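Local coordinates for protein endo-xylogalacturonan hydrolase A (Aspergillus tubingensis, PDB 4C2L) that hydrolyses xylogalacturonan, the heavily xylose-substituted galacturonan of the hairy regions of pectin, and belongs to glycoside hydrolase family 28, at residues Ile235-Leu240 / Asp246-Ile251; Ala265-Tyr270 / Ser279-Val284; Tyr296-Gln301 / Cys351-Ser356. All coordinates share one frame; numbering follows the deposited sequence.

Contact 1 of 3, residues Ile235-Leu240 / Asp246-Ile251; sequences ISVGSL and DSVKNI. With NAG (2-acetamido-2-deoxy-beta-D-glucopyranose), chain B; SO4 (sulfate ion), chain E; SO4 (sulfate ion), chain J.
Val237 and Val248 face each other from strands 235-240 and 246-249, which run antiparallel (174° between directions) with axes 7.9 Å apart at closest approach, so side chains and not backbone hydrogen bonds make the contact. The two valines pass side by side, pointing oppositely, with CG1 of Val237 lying 4.0 Å from CG2 of Val248. Leu240 lies roughly perpendicular to Val248 and offers both branches to the same methyl: its CD2 is 3.7 Å and its CD1 3.8 Å from Val248 CG2. A first torsion of -54° sets Leu240 CG opposite its own carbonyl carbon and swings the isobutyl end over that valine. Nearer the turn, the CB atoms of Leu240 and Asp246 are 4.0 Å apart. The Asp246 carboxylate serves the connecting turn, OD2 accepting from Gly241 N and OD1 bonding Ser244 OG. Behind Leu240 the backbone is unusual: Gly238 has angles that suit only glycine, and a cis peptide joins it to Ser239. Ser239 N then holds a sulfate, probably from the crystallisation liquor, through a bond of 2.6 Å to O3, while Ser239 OG reaches O2 of the same ion. Far along the other strand, Asn250 turns the corner in a left-handed conformation. Its side chain links Asn220 to Asn283, recalling the asparagine ladder of pectate lyases, and its carbonyl O accepts from O6 of the sugar on Asn283. The strands lie in two different walls of the right-handed parallel beta-helix of this family, with Val237, Leu240 and Val248 turned into the core. Phe215 of strand 213-215 packs on Val248 from the preceding coil, and Ser279 and Val281 of strand 279-294 meet Leu240 from the following one.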
loop_
_atom_site.group_PDB
_atom_site.type_symbol
_atom_site.label_atom_id
_atom_site.label_comp_id
_atom_site.label_asym_id
_atom_site.label_seq_id
_atom_site.Cartn_x
_atom_site.Cartn_y
_atom_site.Cartn_z
ATOM N N ILE A 235 1.820 -6.737 4.604
ATOM C CA ILE A 235 0.626 -6.839 3.768
ATOM C C ILE A 235 -0.489 -6.815 4.796
ATOM O O ILE A 235 -0.651 -7.765 5.563
ATOM C CB ILE A 235 0.612 -8.176 2.987
ATOM C CG1 ILE A 235 1.838 -8.320 2.080
ATOM C CG2 ILE A 235 -0.671 -8.346 2.174
ATOM C CD1 ILE A 235 1.943 -7.319 0.959
ATOM N N SER A 236 -1.232 -5.708 4.823
ATOM C CA SER A 236 -2.014 -5.349 5.986
ATOM C C SER A 236 -3.473 -5.075 5.630
ATOM O O SER A 236 -3.749 -4.273 4.748
ATOM C CB SER A 236 -1.378 -4.080 6.585
ATOM O OG SER A 236 -1.923 -3.752 7.848
ATOM N N VAL A 237 -4.406 -5.762 6.286
ATOM C CA VAL A 237 -5.819 -5.400 6.146
ATOM C C VAL A 237 -6.098 -4.300 7.163
ATOM O O VAL A 237 -5.919 -4.482 8.375
ATOM C CB VAL A 237 -6.782 -6.587 6.380
ATOM C CG1 VAL A 237 -8.235 -6.110 6.421
ATOM C CG2 VAL A 237 -6.606 -7.651 5.294
ATOM N N GLY A 238 -6.559 -3.161 6.675
ATOM C CA GLY A 238 -6.957 -2.068 7.557
ATOM C C GLY A 238 -6.038 -0.845 7.542
ATOM O O GLY A 238 -5.221 -0.678 6.618
ATOM N N SER A 239 -6.174 0.026 8.552
ATOM C CA SER A 239 -7.149 -0.178 9.639
ATOM C C SER A 239 -8.582 -0.071 9.127
ATOM O O SER A 239 -8.861 0.624 8.157
ATOM C CB SER A 239 -6.958 0.848 10.751
ATOM O OG SER A 239 -7.136 2.157 10.250
ATOM N N LEU A 240 -9.480 -0.767 9.807
ATOM C CA LEU A 240 -10.903 -0.687 9.504
ATOM C C LEU A 240 -11.640 -0.269 10.767
ATOM O O LEU A 240 -11.214 -0.601 11.868
ATOM C CB LEU A 240 -11.417 -2.065 9.070
ATOM C CG LEU A 240 -10.683 -2.757 7.922
ATOM C CD1 LEU A 240 -11.338 -4.107 7.684
ATOM C CD2 LEU A 240 -10.697 -1.908 6.653
ATOM N N ASP A 246 -16.896 -0.856 7.991
ATOM C CA ASP A 246 -15.962 -1.019 6.886
ATOM C C ASP A 246 -15.795 -2.493 6.566
ATOM O O ASP A 246 -15.759 -3.321 7.479
ATOM C CB ASP A 246 -14.585 -0.494 7.290
ATOM C CG ASP A 246 -14.543 1.013 7.468
ATOM O OD1 ASP A 246 -15.313 1.730 6.793
ATOM O OD2 ASP A 246 -13.703 1.481 8.268
ATOM N N SER A 247 -15.665 -2.815 5.285
ATOM C CA SER A 247 -15.422 -4.198 4.895
ATOM C C SER A 247 -14.258 -4.353 3.922
ATOM O O SER A 247 -13.965 -3.458 3.117
ATOM C CB SER A 247 -16.679 -4.835 4.309
ATOM O OG SER A 247 -16.841 -4.418 2.977
ATOM N N VAL A 248 -13.587 -5.498 4.028
ATOM C CA VAL A 248 -12.564 -5.907 3.064
ATOM C C VAL A 248 -12.903 -7.353 2.736
ATOM O O VAL A 248 -13.097 -8.163 3.657
ATOM C CB VAL A 248 -11.141 -5.810 3.660
ATOM C CG1 VAL A 248 -10.111 -6.446 2.720
ATOM C CG2 VAL A 248 -10.763 -4.355 3.904
ATOM N N LYS A 249 -13.027 -7.678 1.456
ATOM C CA LYS A 249 -13.338 -9.057 1.086
ATOM C C LYS A 249 -12.674 -9.577 -0.158
ATOM O O LYS A 249 -12.279 -8.804 -1.042
ATOM C CB LYS A 249 -14.852 -9.270 0.975
ATOM C CG LYS A 249 -15.576 -8.314 0.081
ATOM C CD LYS A 249 -17.084 -8.418 0.297
ATOM C CE LYS A 249 -17.782 -7.638 -0.791
ATOM N NZ LYS A 249 -19.261 -7.762 -0.659
ATOM N N ASN A 250 -12.567 -10.903 -0.227
ATOM C CA ASN A 250 -12.154 -11.578 -1.458
ATOM C C ASN A 250 -10.772 -11.111 -1.906
ATOM O O ASN A 250 -10.568 -10.601 -3.031
ATOM C CB ASN A 250 -13.215 -11.388 -2.539
ATOM C CG ASN A 250 -14.595 -11.814 -2.064
ATOM O OD1 ASN A 250 -14.734 -12.845 -1.387
ATOM N ND2 ASN A 250 -15.618 -11.016 -2.387
ATOM N N ILE A 251 -9.823 -11.320 -1.001
ATOM C CA ILE A 251 -8.434 -10.895 -1.198
ATOM C C ILE A 251 -7.552 -12.126 -1.287
ATOM O O ILE A 251 -7.669 -13.036 -0.452
ATOM C CB ILE A 251 -7.957 -10.044 -0.003
ATOM C CG1 ILE A 251 -8.908 -8.853 0.303
ATOM C CG2 ILE A 251 -6.502 -9.610 -0.164
ATOM C CD1 ILE A 251 -9.040 -7.828 -0.801
HETATM C C1 NAG B . -12.377 -15.422 -2.414
HETATM C C2 NAG B . -13.486 -15.741 -3.420
HETATM C C3 NAG B . -12.910 -16.097 -4.787
HETATM C C4 NAG B . -11.888 -15.049 -5.250
HETATM C C5 NAG B . -10.861 -14.775 -4.130
HETATM C C6 NAG B . -9.803 -13.707 -4.449
HETATM C C7 NAG B . -15.494 -16.775 -2.489
HETATM C C8 NAG B . -16.117 -18.063 -2.026
HETATM N N2 NAG B . -14.250 -16.875 -2.940
HETATM O O3 NAG B . -13.967 -16.192 -5.722
HETATM O O4 NAG B . -11.250 -15.538 -6.423
HETATM O O5 NAG B . -11.528 -14.415 -2.934
HETATM O O6 NAG B . -10.383 -12.527 -4.964
HETATM O O7 NAG B . -16.129 -15.722 -2.432
HETATM S S SO4 E . -3.935 3.205 9.103
HETATM O O1 SO4 E . -2.497 3.161 9.441
HETATM O O2 SO4 E . -4.688 3.607 10.318
HETATM O O3 SO4 E . -4.291 1.858 8.635
HETATM O O4 SO4 E . -4.174 4.228 8.070
HETATM S S SO4 J . -19.343 -11.602 -1.027
HETATM O O1 SO4 J . -18.717 -11.889 0.286
HETATM O O2 SO4 J . -20.299 -12.695 -1.339
HETATM O O3 SO4 J . -18.335 -11.524 -2.110
HETATM O O4 SO4 J . -20.060 -10.304 -0.923
#

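Contact 2 of 3, residues Ala265-Tyr270 / Ser279-Val284; sequences AGIKTY and STVSNV. With NAG (2-acetamido-2-deoxy-beta-D-glucopyranose), chain B; SO4 (sulfate ion), chain H; SO4 (sulfate ion), chain E.
Thr269 packs on Ser279 where strands 266-269 and 279-282 come closest, their CA atoms 6.5 Å apart. Thr269 CB lies 3.6 Å from the hydroxyl OG of Ser279. From there the branches part: CG2 extends across the gap to within 3.5 Å of Ser279 CB, while OG1 makes a weak hydrogen bond to the carbonyl O of Gln301 in the next strand of its own sheet. The first torsion of 58° decides this split, with OG1 flanked by its own N and carbonyl carbon and the methyl left to face the serine. Ser279 OG in turn is joined by a single water to the carbonyl O of Tyr270, both links 2.7 Å. Deeper in, Ile267 CG2 and Val281 CG2 meet more loosely at 4.5 Å. Ile267 and Val281 belong to the apolar stacks that fill the parallel beta-helix, with successive coils supplying like-placed side chains: Val237 packs on Val281 from the preceding coil, and Leu320 and Ile323 of strand 319-329 pack on it from the coil after. Lys268 bends at its third torsion (-63°) and gives NZ to O2 of one sulfate at 2.8 Å, an ion probably from the crystallisation liquor, with weak bonds to the sulfate at Ser239. Where the second strand turns its corner, Asn283 carries an N-linked N-acetylglucosamine, its ND2 bonded covalently to C1 of the sugar at 1.4 Å.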
loop_
_atom_site.group_PDB
_atom_site.type_symbol
_atom_site.label_atom_id
_atom_site.label_comp_id
_atom_site.label_asym_id
_atom_site.label_seq_id
_atom_site.Cartn_x
_atom_site.Cartn_y
_atom_site.Cartn_z
ATOM N N ALA A 265 2.451 -9.835 7.690
ATOM C CA ALA A 265 1.052 -9.748 7.281
ATOM C C ALA A 265 0.195 -9.553 8.498
ATOM O O ALA A 265 0.591 -9.917 9.610
ATOM C CB ALA A 265 0.636 -11.009 6.544
ATOM N N GLY A 266 -0.978 -8.951 8.316
ATOM C CA GLY A 266 -1.867 -8.820 9.457
ATOM C C GLY A 266 -3.188 -8.156 9.156
ATOM O O GLY A 266 -3.470 -7.776 8.009
ATOM N N ILE A 267 -3.990 -8.061 10.214
ATOM C CA ILE A 267 -5.309 -7.435 10.187
ATOM C C ILE A 267 -5.378 -6.450 11.349
ATOM O O ILE A 267 -4.976 -6.792 12.465
ATOM C CB ILE A 267 -6.431 -8.497 10.332
ATOM C CG1 ILE A 267 -6.358 -9.488 9.157
ATOM C CG2 ILE A 267 -7.806 -7.809 10.358
ATOM C CD1 ILE A 267 -7.238 -10.716 9.306
ATOM N N LYS A 268 -5.882 -5.234 11.100
ATOM C CA LYS A 268 -5.976 -4.221 12.148
ATOM C C LYS A 268 -7.365 -3.627 12.153
ATOM O O LYS A 268 -7.804 -3.074 11.151
ATOM C CB LYS A 268 -5.028 -3.038 11.911
ATOM C CG LYS A 268 -3.618 -3.343 11.495
ATOM C CD LYS A 268 -2.755 -2.087 11.635
ATOM C CE LYS A 268 -3.202 -0.954 10.728
ATOM N NZ LYS A 268 -2.079 -0.006 10.426
ATOM N N THR A 269 -8.061 -3.717 13.280
ATOM C CA THR A 269 -9.391 -3.121 13.361
ATOM C C THR A 269 -9.498 -2.295 14.637
ATOM O O THR A 269 -8.888 -2.614 15.646
ATOM C CB THR A 269 -10.509 -4.188 13.322
ATOM O OG1 THR A 269 -10.331 -5.118 14.400
ATOM C CG2 THR A 269 -10.471 -4.964 11.989
ATOM N N TYR A 270 -10.296 -1.235 14.579
ATOM C CA TYR A 270 -10.588 -0.434 15.753
ATOM C C TYR A 270 -11.526 -1.203 16.681
ATOM O O TYR A 270 -12.321 -2.015 16.226
ATOM C CB TYR A 270 -11.256 0.872 15.336
ATOM C CG TYR A 270 -10.270 1.920 14.868
ATOM C CD1 TYR A 270 -9.826 1.952 13.542
ATOM C CD2 TYR A 270 -9.797 2.893 15.752
ATOM C CE1 TYR A 270 -8.916 2.920 13.112
ATOM C CE2 TYR A 270 -8.894 3.862 15.330
ATOM C CZ TYR A 270 -8.464 3.872 14.015
ATOM O OH TYR A 270 -7.569 4.846 13.611
ATOM N N SER A 279 -16.066 -3.800 11.738
ATOM C CA SER A 279 -15.233 -4.183 10.624
ATOM C C SER A 279 -15.607 -5.592 10.209
ATOM O O SER A 279 -15.780 -6.456 11.062
ATOM C CB SER A 279 -13.771 -4.188 11.075
ATOM O OG SER A 279 -13.354 -2.892 11.456
ATOM N N THR A 280 -15.704 -5.814 8.908
ATOM C CA THR A 280 -15.990 -7.132 8.360
ATOM C C THR A 280 -14.881 -7.503 7.398
ATOM O O THR A 280 -14.595 -6.764 6.457
ATOM C CB THR A 280 -17.354 -7.131 7.643
ATOM O OG1 THR A 280 -18.358 -6.727 8.586
ATOM C CG2 THR A 280 -17.705 -8.499 7.106
ATOM N N VAL A 281 -14.233 -8.641 7.639
ATOM C CA VAL A 281 -13.185 -9.082 6.726
ATOM C C VAL A 281 -13.517 -10.502 6.354
ATOM O O VAL A 281 -13.589 -11.373 7.237
ATOM C CB VAL A 281 -11.788 -9.021 7.373
ATOM C CG1 VAL A 281 -10.706 -9.410 6.357
ATOM C CG2 VAL A 281 -11.524 -7.624 7.919
ATOM N N SER A 282 -13.734 -10.747 5.065
ATOM C CA SER A 282 -14.131 -12.089 4.642
ATOM C C SER A 282 -13.370 -12.592 3.432
ATOM O O SER A 282 -13.154 -11.869 2.465
ATOM C CB SER A 282 -15.649 -12.168 4.420
ATOM O OG SER A 282 -16.052 -11.426 3.290
ATOM N N ASN A 283 -12.943 -13.854 3.507
ATOM C CA ASN A 283 -12.246 -14.500 2.401
ATOM C C ASN A 283 -10.960 -13.760 2.045
ATOM O O ASN A 283 -10.847 -13.167 0.973
ATOM C CB ASN A 283 -13.167 -14.657 1.187
ATOM C CG ASN A 283 -12.469 -15.267 -0.016
ATOM O OD1 ASN A 283 -11.502 -16.026 0.116
ATOM N ND2 ASN A 283 -12.958 -14.936 -1.197
ATOM N N VAL A 284 -10.008 -13.811 2.964
ATOM C CA VAL A 284 -8.692 -13.233 2.743
ATOM C C VAL A 284 -7.670 -14.339 2.927
ATOM O O VAL A 284 -7.617 -14.969 3.972
ATOM C CB VAL A 284 -8.412 -12.062 3.696
ATOM C CG1 VAL A 284 -6.991 -11.550 3.500
ATOM C CG2 VAL A 284 -9.434 -10.943 3.466
HETATM C C1 NAG B . -12.377 -15.422 -2.414
HETATM C C2 NAG B . -13.486 -15.741 -3.420
HETATM C C3 NAG B . -12.910 -16.097 -4.787
HETATM C C4 NAG B . -11.888 -15.049 -5.250
HETATM C C5 NAG B . -10.861 -14.775 -4.130
HETATM C C6 NAG B . -9.803 -13.707 -4.449
HETATM C C7 NAG B . -15.494 -16.775 -2.489
HETATM C C8 NAG B . -16.117 -18.063 -2.026
HETATM N N2 NAG B . -14.250 -16.875 -2.940
HETATM O O3 NAG B . -13.967 -16.192 -5.722
HETATM O O4 NAG B . -11.250 -15.538 -6.423
HETATM O O5 NAG B . -11.528 -14.415 -2.934
HETATM O O6 NAG B . -10.383 -12.527 -4.964
HETATM O O7 NAG B . -16.129 -15.722 -2.432
HETATM S S SO4 H . 1.109 0.539 12.012
HETATM O O1 SO4 H . 1.928 1.165 13.074
HETATM O O2 SO4 H . -0.269 0.350 12.507
HETATM O O3 SO4 H . 1.701 -0.779 11.699
HETATM O O4 SO4 H . 1.100 1.368 10.779
HETATM S S SO4 E . -3.935 3.205 9.103
HETATM O O1 SO4 E . -2.497 3.161 9.441
HETATM O O2 SO4 E . -4.688 3.607 10.318
HETATM O O3 SO4 E . -4.291 1.858 8.635
HETATM O O4 SO4 E . -4.174 4.228 8.070
HETATM O O HOH W 1 -13.852 -2.039 13.982
#

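Contact 3 of 3, residues Tyr296-Gln301 / Cys351-Ser356; sequences YAFQIQ and CGISIS
Ile353 N donates to Cys351 O at 2.8 Å, closing an inverse gamma turn centred on Gly352; the side chains of Cys351 and Ile353, either side of that glycine, both meet Ile300. The contact spans the interior of the beta-solenoid, the fold of family 28, near its C-terminal end. Strands 298-301 and 351-356 run antiparallel (177°) but their axes stay 11.4 Å apart, so the gap is bridged by side chains, with no backbone hydrogen bond between the strands. Ile353 does most of this: with CG1 opposite the backbone N (chi1 178°) and the second torsion also extended, its chain runs straight inward and puts the CD1 methyl within reach of two partners. One is Phe298, whose ring comes from the opposite direction and meets that methyl obliquely, CE2 lying 3.7 Å from Ile353 CD1. The other is Ile300, which reaches toward Ile353 tip to tip. Ile323 and Val325 of strand 319-329, the neighbour of 350-358 in its sheet, also pack on Ile353. The Phe298 ring is further boxed in by Val325, by Leu343 of strand 339-344 and by Phe286, which it meets edge-to-face. At the turn, Cys351 is held by its disulfide to Cys345, on which Ile300 also packs; the bridge ties the start of strand 350-358 to the loop following strand 339-344. Leu378 closes over Ile353 from the C-terminal side. Ile300 CD1 lies 4.2 Å from Ile353 CD1 and, more loosely, 4.4 Å from Cys351 SG.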
loop_
_atom_site.group_PDB
_atom_site.type_symbol
_atom_site.label_atom_id
_atom_site.label_comp_id
_atom_site.label_asym_id
_atom_site.label_seq_id
_atom_site.Cartn_x
_atom_site.Cartn_y
_atom_site.Cartn_z
ATOM N N TYR A 296 7.010 -9.734 13.451
ATOM C CA TYR A 296 6.025 -10.805 13.554
ATOM C C TYR A 296 5.793 -11.364 12.169
ATOM O O TYR A 296 5.835 -10.629 11.173
ATOM C CB TYR A 296 4.679 -10.272 14.058
ATOM C CG TYR A 296 4.580 -9.887 15.514
ATOM C CD1 TYR A 296 5.004 -10.752 16.529
ATOM C CD2 TYR A 296 3.977 -8.685 15.880
ATOM C CE1 TYR A 296 4.874 -10.394 17.864
ATOM C CE2 TYR A 296 3.837 -8.325 17.210
ATOM C CZ TYR A 296 4.284 -9.189 18.193
ATOM O OH TYR A 296 4.145 -8.820 19.514
ATOM N N ALA A 297 5.499 -12.656 12.097
ATOM C CA ALA A 297 5.087 -13.271 10.860
ATOM C C ALA A 297 3.638 -12.883 10.563
ATOM O O ALA A 297 3.275 -12.636 9.417
ATOM C CB ALA A 297 5.212 -14.783 10.957
ATOM N N PHE A 298 2.807 -12.881 11.598
ATOM C CA PHE A 298 1.399 -12.502 11.434
ATOM C C PHE A 298 0.884 -11.817 12.674
ATOM O O PHE A 298 1.287 -12.148 13.802
ATOM C CB PHE A 298 0.531 -13.719 11.093
ATOM C CG PHE A 298 -0.773 -13.353 10.444
ATOM C CD1 PHE A 298 -0.835 -13.118 9.074
ATOM C CD2 PHE A 298 -1.933 -13.206 11.199
ATOM C CE1 PHE A 298 -2.033 -12.754 8.464
ATOM C CE2 PHE A 298 -3.138 -12.854 10.592
ATOM C CZ PHE A 298 -3.183 -12.615 9.225
ATOM N N GLN A 299 -0.024 -10.860 12.489
ATOM C CA GLN A 299 -0.533 -10.139 13.631
ATOM C C GLN A 299 -1.989 -9.790 13.415
ATOM O O GLN A 299 -2.379 -9.407 12.315
ATOM C CB GLN A 299 0.297 -8.873 13.879
ATOM C CG GLN A 299 -0.142 -8.081 15.094
ATOM C CD GLN A 299 0.749 -6.897 15.395
ATOM O OE1 GLN A 299 1.585 -6.500 14.572
ATOM N NE2 GLN A 299 0.562 -6.301 16.572
ATOM N N ILE A 300 -2.791 -9.964 14.462
ATOM C CA ILE A 300 -4.134 -9.431 14.465
ATOM C C ILE A 300 -4.221 -8.419 15.587
ATOM O O ILE A 300 -3.925 -8.734 16.761
ATOM C CB ILE A 300 -5.202 -10.524 14.655
ATOM C CG1 ILE A 300 -5.177 -11.512 13.472
ATOM C CG2 ILE A 300 -6.581 -9.877 14.781
ATOM C CD1 ILE A 300 -6.070 -12.722 13.683
ATOM N N GLN A 301 -4.632 -7.209 15.221
ATOM C CA GLN A 301 -4.865 -6.142 16.171
ATOM C C GLN A 301 -6.343 -5.846 16.201
ATOM O O GLN A 301 -6.948 -5.604 15.155
ATOM C CB GLN A 301 -4.088 -4.879 15.767
ATOM C CG GLN A 301 -2.581 -5.012 15.942
ATOM C CD GLN A 301 -1.839 -3.891 15.238
ATOM O OE1 GLN A 301 -1.677 -2.801 15.790
ATOM N NE2 GLN A 301 -1.407 -4.143 14.016
ATOM N N CYS A 351 -13.370 -14.756 14.836
ATOM C CA CYS A 351 -11.943 -14.860 14.546
ATOM C C CYS A 351 -11.710 -16.068 13.648
ATOM O O CYS A 351 -11.018 -17.017 14.025
ATOM C CB CYS A 351 -11.177 -14.986 15.865
ATOM S SG CYS A 351 -9.370 -14.887 15.730
ATOM N N GLY A 352 -12.293 -16.031 12.454
ATOM C CA GLY A 352 -12.323 -17.188 11.580
ATOM C C GLY A 352 -11.029 -17.323 10.799
ATOM O O GLY A 352 -11.017 -17.167 9.580
ATOM N N ILE A 353 -9.952 -17.629 11.509
ATOM C CA ILE A 353 -8.642 -17.785 10.873
ATOM C C ILE A 353 -8.146 -19.222 10.971
ATOM O O ILE A 353 -8.295 -19.872 12.012
ATOM C CB ILE A 353 -7.607 -16.748 11.392
ATOM C CG1 ILE A 353 -6.224 -16.967 10.748
ATOM C CG2 ILE A 353 -7.545 -16.700 12.907
ATOM C CD1 ILE A 353 -5.244 -15.833 11.016
ATOM N N SER A 354 -7.616 -19.723 9.863
ATOM C CA SER A 354 -7.022 -21.060 9.789
ATOM C C SER A 354 -5.571 -20.946 9.317
ATOM O O SER A 354 -5.324 -20.322 8.282
ATOM C CB SER A 354 -7.826 -21.923 8.815
ATOM O OG SER A 354 -7.302 -23.237 8.716
ATOM N N ILE A 355 -4.648 -21.558 10.049
ATOM C CA ILE A 355 -3.234 -21.475 9.741
ATOM C C ILE A 355 -2.710 -22.862 9.405
ATOM O O ILE A 355 -2.996 -23.828 10.122
ATOM C CB ILE A 355 -2.449 -20.876 10.918
ATOM C CG1 ILE A 355 -3.025 -19.505 11.287
ATOM C CG2 ILE A 355 -0.962 -20.765 10.576
ATOM C CD1 ILE A 355 -2.492 -18.925 12.576
ATOM N N SER A 356 -1.970 -22.965 8.307
ATOM C CA SER A 356 -1.335 -24.240 7.931
ATOM C C SER A 356 0.052 -23.982 7.344
ATOM O O SER A 356 0.329 -22.893 6.836
ATOM C CB SER A 356 -2.184 -25.018 6.934
ATOM O OG SER A 356 -2.330 -24.294 5.728
#

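In the fold
Following the chain from the N terminus, contact 1 closes the short turn 241-245 and contact 2 the longer loop 271-278; contact 3 spans 302-350, with helix 308-313 and strands 319-329 and 339-344 inside. The three are in series, none enclosing or crossing another. Their first segments, 235-240, 266-269 and 296-301, are consecutive neighbours in one parallel sheet, and Val237 N bonds to Gly266 O as Ile267 O does to Gln301 N. The second segments line another face, where 246-259 pairs with 279-294; contact 3 skips strand 319-329 to reach 350-358. Together they join these two walls of the beta-helix across its core.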